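Local coordinates for surface glycan binding protein B (Bacteroides ovatus, PDB 6E57), which binds mixed-linkage beta-glucan at the bacterial cell surface, probably helping this gut symbiont to capture cereal glucans for use, at residues T31-P36 with K115-S120. Residues are numbered along the deposited sequence; the frame is centred on the assembly and turned at random.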
loop_
_atom_site.group_PDB
_atom_site.type_symbol
_atom_site.label_atom_id
_atom_site.label_comp_id
_atom_site.label_asym_id
_atom_site.label_seq_id
_atom_site.Cartn_x
_atom_site.Cartn_y
_atom_site.Cartn_z
ATOM N N THR A 31 -17.584 -17.506 -44.681
ATOM C CA THR A 31 -16.351 -17.303 -43.903
ATOM C C THR A 31 -16.228 -15.849 -43.419
ATOM O O THR A 31 -15.649 -15.605 -42.362
ATOM C CB THR A 31 -15.113 -17.718 -44.710
ATOM O OG1 THR A 31 -15.130 -17.013 -45.953
ATOM C CG2 THR A 31 -15.045 -19.206 -44.977
ATOM N N GLU A 32 -16.757 -14.893 -44.196
ATOM C CA GLU A 32 -16.715 -13.461 -43.854
ATOM C C GLU A 32 -17.606 -13.172 -42.639
ATOM O O GLU A 32 -17.293 -12.295 -41.827
ATOM C CB GLU A 32 -17.189 -12.596 -45.022
ATOM C CG GLU A 32 -16.307 -12.670 -46.254
ATOM C CD GLU A 32 -16.796 -11.810 -47.408
ATOM O OE1 GLU A 32 -17.013 -10.603 -47.192
ATOM O OE2 GLU A 32 -16.981 -12.352 -48.515
ATOM N N ASN A 33 -18.716 -13.912 -42.530
ATOM C CA ASN A 33 -19.754 -13.662 -41.537
ATOM C C ASN A 33 -19.498 -14.478 -40.259
ATOM O O ASN A 33 -20.295 -14.414 -39.322
ATOM C CB ASN A 33 -21.139 -13.967 -42.112
ATOM C CG ASN A 33 -22.259 -13.312 -41.334
ATOM O OD1 ASN A 33 -22.198 -12.124 -41.027
ATOM N ND2 ASN A 33 -23.289 -14.080 -41.017
ATOM N N ASP A 34 -18.390 -15.231 -40.224
ATOM C CA ASP A 34 -17.998 -16.047 -39.066
ATOM C C ASP A 34 -17.665 -15.148 -37.868
ATOM O O ASP A 34 -17.175 -14.029 -38.037
ATOM C CB ASP A 34 -16.786 -16.929 -39.377
ATOM C CG ASP A 34 -17.096 -18.188 -40.169
ATOM O OD1 ASP A 34 -18.288 -18.452 -40.430
ATOM O OD2 ASP A 34 -16.133 -18.902 -40.516
ATOM N N ASP A 35 -17.925 -15.671 -36.663
ATOM C CA ASP A 35 -17.508 -15.049 -35.408
ATOM C C ASP A 35 -15.985 -15.082 -35.321
ATOM O O ASP A 35 -15.362 -16.068 -35.708
ATOM C CB ASP A 35 -18.113 -15.752 -34.189
ATOM C CG ASP A 35 -19.583 -15.446 -33.951
ATOM O OD1 ASP A 35 -19.941 -14.250 -33.942
ATOM O OD2 ASP A 35 -20.355 -16.407 -33.772
ATOM N N PRO A 36 -15.340 -14.012 -34.806
ATOM C CA PRO A 36 -13.886 -13.993 -34.653
ATOM C C PRO A 36 -13.434 -14.798 -33.424
ATOM O O PRO A 36 -13.994 -14.631 -32.337
ATOM C CB PRO A 36 -13.587 -12.497 -34.496
ATOM C CG PRO A 36 -14.813 -11.959 -33.787
ATOM C CD PRO A 36 -15.971 -12.770 -34.332
ATOM N N LYS A 115 -17.274 -7.874 -41.289
ATOM C CA LYS A 115 -18.709 -7.668 -41.029
ATOM C C LYS A 115 -18.948 -7.172 -39.592
ATOM O O LYS A 115 -20.087 -7.164 -39.123
ATOM C CB LYS A 115 -19.488 -8.951 -41.342
ATOM C CG LYS A 115 -19.829 -9.152 -42.816
ATOM C CD LYS A 115 -21.155 -8.534 -43.248
ATOM C CE LYS A 115 -21.064 -7.079 -43.667
ATOM N NZ LYS A 115 -20.627 -6.925 -45.075
ATOM N N GLY A 116 -17.880 -6.756 -38.899
ATOM C CA GLY A 116 -17.981 -5.881 -37.724
ATOM C C GLY A 116 -18.031 -6.623 -36.395
ATOM O O GLY A 116 -18.002 -5.984 -35.343
ATOM N N LYS A 117 -18.120 -7.958 -36.433
ATOM C CA LYS A 117 -18.091 -8.789 -35.221
ATOM C C LYS A 117 -16.681 -8.741 -34.621
ATOM O O LYS A 117 -15.705 -8.621 -35.359
ATOM C CB LYS A 117 -18.510 -10.227 -35.546
ATOM C CG LYS A 117 -19.916 -10.381 -36.109
ATOM C CD LYS A 117 -20.196 -11.772 -36.621
ATOM C CE LYS A 117 -21.655 -11.998 -36.950
ATOM N NZ LYS A 117 -21.926 -13.426 -37.228
ATOM N N LYS A 118 -16.587 -8.834 -33.287
ATOM C CA LYS A 118 -15.325 -8.575 -32.576
ATOM C C LYS A 118 -15.195 -9.456 -31.323
ATOM O O LYS A 118 -16.192 -9.850 -30.714
ATOM C CB LYS A 118 -15.226 -7.091 -32.205
ATOM C CG LYS A 118 -16.384 -6.541 -31.381
ATOM C CD LYS A 118 -16.374 -5.031 -31.239
ATOM C CE LYS A 118 -16.765 -4.309 -32.510
ATOM N NZ LYS A 118 -16.806 -2.840 -32.318
ATOM N N THR A 119 -13.939 -9.752 -30.966
ATOM C CA THR A 119 -13.553 -10.406 -29.710
ATOM C C THR A 119 -12.350 -9.643 -29.132
ATOM O O THR A 119 -11.681 -8.892 -29.849
ATOM C CB THR A 119 -13.302 -11.907 -29.926
ATOM O OG1 THR A 119 -13.261 -12.556 -28.654
ATOM C CG2 THR A 119 -12.028 -12.202 -30.688
ATOM N N SER A 120 -12.083 -9.841 -27.835
ATOM C CA SER A 120 -11.217 -8.947 -27.068
ATOM C C SER A 120 -10.434 -9.719 -25.995
ATOM O O SER A 120 -10.941 -10.672 -25.418
ATOM C CB SER A 120 -12.041 -7.845 -26.453
ATOM O OG SER A 120 -11.326 -6.622 -26.445
#
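Lys-117 lays its side chain across the loop 31-36, passing Pro-36 at about a right angle, with Lys-117 CB 3.8 Å from Pro-36 CD. Beyond CG the chain is extended (chi2 171°, chi3 170°), which carries the ammonium group to the backbone of Asn-33. There Lys-117 NZ donates a 2.8 Å hydrogen bond to Asn-33 O, and the C=O...N angle of 162° puts the nitrogen almost in line with the carbonyl. Asp-35 comes in obliquely from farther along the loop; its OD1 lies 3.7 Å from Lys-117 CD and forms only a long salt bridge with Lys-117 NZ, at 3.9 Å. Residues 115-117 lie in the turn of the beta hairpin 103-113/118-128, and 118-120 begin its second strand. The hairpin belongs to the N-terminal beta domain, whose five-stranded sheet is consistent with an immunoglobulin-like fold, far from the glycan pocket around Trp-322 and Trp-372. Pro-36 points toward the start of strand 118-128, and its CG stands 3.5 Å from Lys-118 C. Thr-119, whose backbone pairs with Val-111, sets its methyl CG2 3.5 Å from Pro-36 O. At the other end, Lys-115 CB packs 4.0 Å from Glu-32 O.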